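PDB 6OWN: replicative DNA helicase from Mycobacterium smegmatis, which carries an intein, represented here by its splicing domain, that excises itself from the helicase precursor by protein splicing, a reaction reversibly inhibited by zinc. Local coordinates for residues Trp67-His71 / Gly82-Val86. Numbering follows the deposited sequence.
Sequences WPTEH and GMHTV
Glu70, in the turn of the 66-69/72-75 beta hairpin of this all-beta intein splicing domain of the HINT (Hedgehog/intein) fold, clasps His84 of 82-86 with both carboxylate oxygens. OE1 takes the backbone N-H of His84, OE1 to N 3.0 Å and almost straight at 177°, while OE2 accepts from the ring, 2.9 Å from His84 ND1. Both donors arrive on the syn side, the ring one well out of the carboxylate plane, and the carboxylate and imidazole planes are turned 66° apart. A sharp bend at chi2 (-92°) folds the Glu70 carboxylate back to these donors. The OE2 bond, in which ND1 is the donor, should restrain the rotation of the imidazole, while the OE1 bond ties the carboxylate to the backbone of His84.

Backbone to backbone, Val86 N donates to Pro68 O over 2.8 Å, and the same oxygen receives a CA-H...O contact from Thr85. A matching contact runs the other way, Thr69 CA to His84 O at 3.1 Å. This joins the hairpin to the short, weakly bonded edge strand 84-85, next to 103-111; Thr85 is hydrogen-bonded through its backbone to Val103.

The van der Waals contacts are spread along the pair. Thr85 CG2 meets Trp67 CE3 obliquely, the two side chains pointing the same way, while Trp67 NE1 hydrogen-bonds to Thr76 OG1. Val86 CG2 lies against the Thr69 carbonyl carbon. Beyond the carboxylate, Met83 crosses His71 at about a right angle, its extended chain putting the sulfur at the ring edge and CE 3.8 Å from His71 ND1.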
ATOM      1  N   TRP A  67       2.216  -1.193   7.145  1.00 19.67           N
ATOM      2  CA  TRP A  67       0.883  -1.751   7.064  1.00 21.35           C
ATOM      3  C   TRP A  67       0.169  -1.612   8.400  1.00 24.81           C
ATOM      4  O   TRP A  67       0.753  -1.909   9.451  1.00 22.67           O
ATOM      5  CB  TRP A  67       0.936  -3.232   6.695  1.00 20.54           C
ATOM      6  CG  TRP A  67       1.639  -3.502   5.423  1.00 17.95           C
ATOM      7  CD1 TRP A  67       2.974  -3.722   5.252  1.00 19.57           C
ATOM      8  CD2 TRP A  67       1.046  -3.596   4.127  1.00 17.21           C
ATOM      9  NE1 TRP A  67       3.251  -3.945   3.925  1.00 17.65           N
ATOM     10  CE2 TRP A  67       2.082  -3.871   3.214  1.00 14.69           C
ATOM     11  CE3 TRP A  67      -0.265  -3.472   3.648  1.00 19.52           C
ATOM     12  CZ2 TRP A  67       1.849  -4.036   1.851  1.00 19.41           C
ATOM     13  CZ3 TRP A  67      -0.491  -3.618   2.292  1.00 20.23           C
ATOM     14  CH2 TRP A  67       0.560  -3.898   1.410  1.00 15.20           C
ATOM     15  N   PRO A  68      -1.088  -1.202   8.389  1.00 24.46           N
ATOM     16  CA  PRO A  68      -1.870  -1.099   9.629  1.00 27.78           C
ATOM     17  C   PRO A  68      -2.509  -2.431   9.995  1.00 30.66           C
ATOM     18  O   PRO A  68      -3.500  -2.845   9.383  1.00 35.38           O
ATOM     19  CB  PRO A  68      -2.920  -0.036   9.289  1.00 20.74           C
ATOM     20  CG  PRO A  68      -3.145  -0.222   7.791  1.00 23.20           C
ATOM     21  CD  PRO A  68      -1.815  -0.681   7.215  1.00 27.09           C
ATOM     22  N   THR A  69      -1.949  -3.106  10.989  1.00 26.01           N
ATOM     23  CA  THR A  69      -2.498  -4.388  11.426  1.00 37.78           C
ATOM     24  C   THR A  69      -3.189  -4.263  12.784  1.00 39.20           C
ATOM     25  O   THR A  69      -3.136  -3.226  13.456  1.00 37.33           O
ATOM     26  CB  THR A  69      -1.412  -5.475  11.484  1.00 35.10           C
ATOM     27  OG1 THR A  69      -0.584  -5.287  12.635  1.00 31.51           O
ATOM     28  CG2 THR A  69      -0.568  -5.453  10.216  1.00 28.63           C
ATOM     29  N   GLU A  70      -3.842  -5.354  13.195  1.00 37.83           N
ATOM     30  CA  GLU A  70      -4.501  -5.387  14.499  1.00 37.54           C
ATOM     31  C   GLU A  70      -3.504  -5.280  15.647  1.00 39.23           C
ATOM     32  O   GLU A  70      -3.890  -4.932  16.769  1.00 46.91           O
ATOM     33  CB  GLU A  70      -5.341  -6.661  14.635  1.00 40.73           C
ATOM     34  CG  GLU A  70      -4.535  -7.957  14.648  1.00 45.40           C
ATOM     35  CD  GLU A  70      -4.375  -8.567  13.263  1.00 46.41           C
ATOM     36  OE1 GLU A  70      -3.650  -7.972  12.441  1.00 37.65           O
ATOM     37  OE2 GLU A  70      -4.960  -9.643  12.999  1.00 42.25           O
ATOM     38  N   HIS A  71      -2.233  -5.566  15.393  1.00 35.44           N
ATOM     39  CA  HIS A  71      -1.176  -5.402  16.377  1.00 42.81           C
ATOM     40  C   HIS A  71      -0.502  -4.042  16.281  1.00 45.36           C
ATOM     41  O   HIS A  71       0.476  -3.798  16.995  1.00 44.85           O
ATOM     42  CB  HIS A  71      -0.135  -6.513  16.216  1.00 45.65           C
ATOM     43  CG  HIS A  71      -0.728  -7.884  16.101  1.00 54.68           C
ATOM     44  ND1 HIS A  71      -0.638  -8.643  14.953  1.00 51.40           N
ATOM     45  CD2 HIS A  71      -1.426  -8.631  16.990  1.00 51.66           C
ATOM     46  CE1 HIS A  71      -1.249  -9.799  15.142  1.00 54.70           C
ATOM     47  NE2 HIS A  71      -1.737  -9.817  16.370  1.00 56.76           N
ATOM     48  N   GLY A  82      -2.090 -14.627   8.602  1.00 26.40           N
ATOM     49  CA  GLY A  82      -2.987 -14.555   9.729  1.00 29.21           C
ATOM     50  C   GLY A  82      -3.314 -13.143  10.166  1.00 32.17           C
ATOM     51  O   GLY A  82      -4.422 -12.899  10.654  1.00 31.48           O
ATOM     52  N   MET A  83      -2.379 -12.208   9.996  1.00 30.72           N
ATOM     53  CA  MET A  83      -2.657 -10.816  10.314  1.00 35.21           C
ATOM     54  C   MET A  83      -3.699 -10.243   9.352  1.00 32.55           C
ATOM     55  O   MET A  83      -3.963 -10.789   8.280  1.00 30.93           O
ATOM     56  CB  MET A  83      -1.380  -9.980  10.239  1.00 33.96           C
ATOM     57  CG  MET A  83      -0.295 -10.376  11.219  1.00 38.20           C
ATOM     58  SD  MET A  83       1.162  -9.334  11.019  1.00 35.08           S
ATOM     59  CE  MET A  83       2.087  -9.751  12.500  1.00 39.67           C
ATOM     60  N   HIS A  84      -4.291  -9.121   9.754  1.00 34.48           N
ATOM     61  CA  HIS A  84      -5.234  -8.375   8.937  1.00 34.33           C
ATOM     62  C   HIS A  84      -4.723  -6.950   8.760  1.00 35.76           C
ATOM     63  O   HIS A  84      -3.941  -6.449   9.572  1.00 32.77           O
ATOM     64  CB  HIS A  84      -6.637  -8.341   9.576  1.00 38.77           C
ATOM     65  CG  HIS A  84      -7.192  -9.693   9.909  1.00 35.82           C
ATOM     66  ND1 HIS A  84      -6.602 -10.537  10.826  1.00 35.96           N
ATOM     67  CD2 HIS A  84      -8.291 -10.341   9.455  1.00 31.49           C
ATOM     68  CE1 HIS A  84      -7.304 -11.652  10.910  1.00 33.93           C
ATOM     69  NE2 HIS A  84      -8.337 -11.556  10.091  1.00 36.19           N
ATOM     70  N   THR A  85      -5.175  -6.296   7.691  1.00 28.21           N
ATOM     71  CA  THR A  85      -4.928  -4.874   7.484  1.00 35.82           C
ATOM     72  C   THR A  85      -6.223  -4.122   7.769  1.00 34.56           C
ATOM     73  O   THR A  85      -7.223  -4.318   7.072  1.00 38.85           O
ATOM     74  CB  THR A  85      -4.430  -4.585   6.065  1.00 29.75           C
ATOM     75  OG1 THR A  85      -5.363  -5.114   5.120  1.00 38.79           O
ATOM     76  CG2 THR A  85      -3.071  -5.230   5.835  1.00 29.29           C
ATOM     77  N   VAL A  86      -6.203  -3.270   8.792  1.00 33.75           N
ATOM     78  CA  VAL A  86      -7.408  -2.665   9.340  1.00 32.10           C
ATOM     79  C   VAL A  86      -7.281  -1.147   9.301  1.00 35.65           C
ATOM     80  O   VAL A  86      -6.196  -0.595   9.125  1.00 38.15           O
ATOM     81  CB  VAL A  86      -7.686  -3.140  10.776  1.00 37.96           C
ATOM     82  CG1 VAL A  86      -7.856  -4.643  10.813  1.00 36.95           C
ATOM     83  CG2 VAL A  86      -6.556  -2.705  11.682  1.00 37.91           C
TER